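Local coordinates for SusD superfamily protein (Bacteroides thetaiotaomicron VPI-5482, PDB 3HDX), which probably binds polysaccharide at the bacterial outer membrane, as a SusD homolog of carbohydrate metabolism, at residues A[199-204]-A[256-261]. Residues are numbered along the deposited sequence; the frame is centred on the assembly and turned at random.
With EDO (1,2-ethanediol), chain I.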
loop_
_atom_site.group_PDB
_atom_site.type_symbol
_atom_site.label_atom_id
_atom_site.label_comp_id
_atom_site.label_asym_id
_atom_site.label_seq_id
_atom_site.Cartn_x
_atom_site.Cartn_y
_atom_site.Cartn_z
ATOM N N ALA A 199 0.693 1.793 12.172
ATOM C CA ALA A 199 1.616 0.688 12.565
ATOM C C ALA A 199 0.881 -0.638 12.694
ATOM O O ALA A 199 1.348 -1.673 12.210
ATOM C CB ALA A 199 2.375 1.034 13.856
ATOM N N TYR A 200 -0.276 -0.610 13.366
ATOM C CA TYR A 200 -1.102 -1.832 13.452
ATOM C C TYR A 200 -1.498 -2.383 12.082
ATOM O O TYR A 200 -1.584 -3.602 11.922
ATOM C CB TYR A 200 -2.334 -1.648 14.346
ATOM C CG TYR A 200 -2.080 -1.787 15.833
ATOM C CD1 TYR A 200 -1.808 -3.023 16.384
ATOM C CD2 TYR A 200 -2.101 -0.690 16.675
ATOM C CE1 TYR A 200 -1.590 -3.179 17.749
ATOM C CE2 TYR A 200 -1.925 -0.836 18.062
ATOM C CZ TYR A 200 -1.652 -2.063 18.590
ATOM O OH TYR A 200 -1.438 -2.236 19.924
ATOM N N SER A 201 -1.726 -1.501 11.119
ATOM C CA SER A 201 -2.122 -1.924 9.770
ATOM C C SER A 201 -0.993 -2.676 9.086
ATOM O O SER A 201 -1.253 -3.667 8.387
ATOM C CB SER A 201 -2.630 -0.751 8.898
ATOM O OG SER A 201 -1.591 0.043 8.360
ATOM N N VAL A 202 0.247 -2.228 9.304
ATOM C CA VAL A 202 1.407 -2.918 8.746
ATOM C C VAL A 202 1.502 -4.289 9.417
ATOM O O VAL A 202 1.775 -5.280 8.739
ATOM C CB VAL A 202 2.713 -2.068 8.820
ATOM C CG1 VAL A 202 3.871 -2.829 8.156
ATOM C CG2 VAL A 202 2.509 -0.708 8.168
ATOM N N LEU A 203 1.378 -4.338 10.755
ATOM C CA LEU A 203 1.381 -5.636 11.480
ATOM C C LEU A 203 0.336 -6.588 10.926
ATOM O O LEU A 203 0.635 -7.745 10.650
ATOM C CB LEU A 203 1.171 -5.461 12.997
ATOM C CG LEU A 203 2.377 -4.958 13.789
ATOM C CD1 LEU A 203 1.905 -4.652 15.200
ATOM C CD2 LEU A 203 3.449 -6.034 13.834
ATOM N N ALA A 204 -0.890 -6.092 10.761
ATOM C CA ALA A 204 -1.966 -6.940 10.248
ATOM C C ALA A 204 -1.597 -7.561 8.893
ATOM O O ALA A 204 -1.798 -8.743 8.668
ATOM C CB ALA A 204 -3.302 -6.149 10.133
ATOM N N SER A 256 -9.233 9.203 6.971
ATOM C CA SER A 256 -9.556 7.873 6.507
ATOM C C SER A 256 -8.421 7.182 5.755
ATOM O O SER A 256 -8.503 5.962 5.500
ATOM C CB SER A 256 -10.863 7.889 5.719
ATOM O OG SER A 256 -11.957 8.283 6.565
ATOM N N ARG A 257 -7.365 7.932 5.433
ATOM C CA ARG A 257 -6.109 7.317 4.912
ATOM C C ARG A 257 -5.365 6.815 6.154
ATOM O O ARG A 257 -4.650 7.583 6.810
ATOM C CB ARG A 257 -5.287 8.286 4.104
ATOM C CG ARG A 257 -5.960 8.842 2.892
ATOM C CD ARG A 257 -4.973 9.561 2.000
ATOM N NE ARG A 257 -4.411 10.751 2.638
ATOM C CZ ARG A 257 -4.839 12.018 2.516
ATOM N NH1 ARG A 257 -5.927 12.349 1.808
ATOM N NH2 ARG A 257 -4.179 12.990 3.143
ATOM N N ILE A 258 -5.605 5.562 6.531
ATOM C CA ILE A 258 -4.987 4.980 7.736
ATOM C C ILE A 258 -3.457 4.980 7.603
ATOM O O ILE A 258 -2.765 5.268 8.583
ATOM C CB ILE A 258 -5.554 3.588 8.043
ATOM C CG1 ILE A 258 -7.033 3.702 8.393
ATOM C CG2 ILE A 258 -4.757 2.882 9.211
ATOM C CD1 ILE A 258 -7.719 2.360 8.567
ATOM N N LEU A 259 -2.978 4.661 6.401
ATOM C CA LEU A 259 -1.552 4.762 6.051
ATOM C C LEU A 259 -1.460 5.200 4.601
ATOM O O LEU A 259 -2.010 4.532 3.697
ATOM C CB LEU A 259 -0.821 3.425 6.285
ATOM C CG LEU A 259 0.718 3.449 6.342
ATOM C CD1 LEU A 259 1.196 2.112 6.932
ATOM C CD2 LEU A 259 1.398 3.697 5.034
ATOM N N GLY A 260 -0.787 6.314 4.367
ATOM C CA GLY A 260 -0.587 6.789 3.011
ATOM C C GLY A 260 0.514 7.810 2.936
ATOM O O GLY A 260 1.126 8.119 3.961
ATOM N N PHE A 261 0.790 8.280 1.713
ATOM C CA PHE A 261 1.872 9.242 1.438
ATOM C C PHE A 261 1.344 10.294 0.492
ATOM O O PHE A 261 0.723 9.978 -0.535
ATOM C CB PHE A 261 3.099 8.544 0.840
ATOM C CG PHE A 261 3.630 7.484 1.734
ATOM C CD1 PHE A 261 4.516 7.806 2.756
ATOM C CD2 PHE A 261 3.169 6.179 1.627
ATOM C CE1 PHE A 261 4.927 6.816 3.686
ATOM C CE2 PHE A 261 3.592 5.190 2.540
ATOM C CZ PHE A 261 4.477 5.524 3.562
HETATM C C1 EDO I . 0.014 8.522 7.194
HETATM O O1 EDO I . 0.416 7.244 6.840
HETATM C C2 EDO I . -1.450 8.583 7.448
HETATM O O2 EDO I . -2.137 8.554 6.192
#
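Leu259 turns CG opposite its backbone N (chi1 -164°), which carries CD1 to helix 196-209, while Val202 has CG1 anti to the backbone N (chi1 -177°), which leaves CG2 anti to the carbonyl carbon, beside the N. The two methyls meet as the side chains cross at a slant, and CG2 of Val202 lies 3.3 Å from CD1 of Leu259, tighter than usual for carbon atoms. One residue earlier, Ser201 faces Leu259; in the conformer given here, one of two, Ser201 OG lies 3.8 Å from Leu259 CD1 and hydrogen-bonds back to Ser198 O, so that it meets the leucine merely by packing. Ser201 CB touches Ile258 CG2 at 4.2 Å. Ser198 OG, in the same helix, bonds Ile258 O and so ties the helix directly to 256-261. With an alanine at Leu259, Val202 CG2 would probably lose its partner, and a gap would be likely to open toward Phe194 and Phe360. Behind the leucine a bound 1,2-ethanediol, probably from the crystallisation liquor, clasps the backbone of 257-260: its O2 donates to Arg257 O (2.8 Å), and its O1 accepts from Gly260 N (2.9 Å, angle 161°). Ile258 and Leu259 both face Thr361, forming a classic beta bulge where 258-259 pairs with strand 358-361, and this antiparallel pairing packs here against a helix of the largely helical SusD fold.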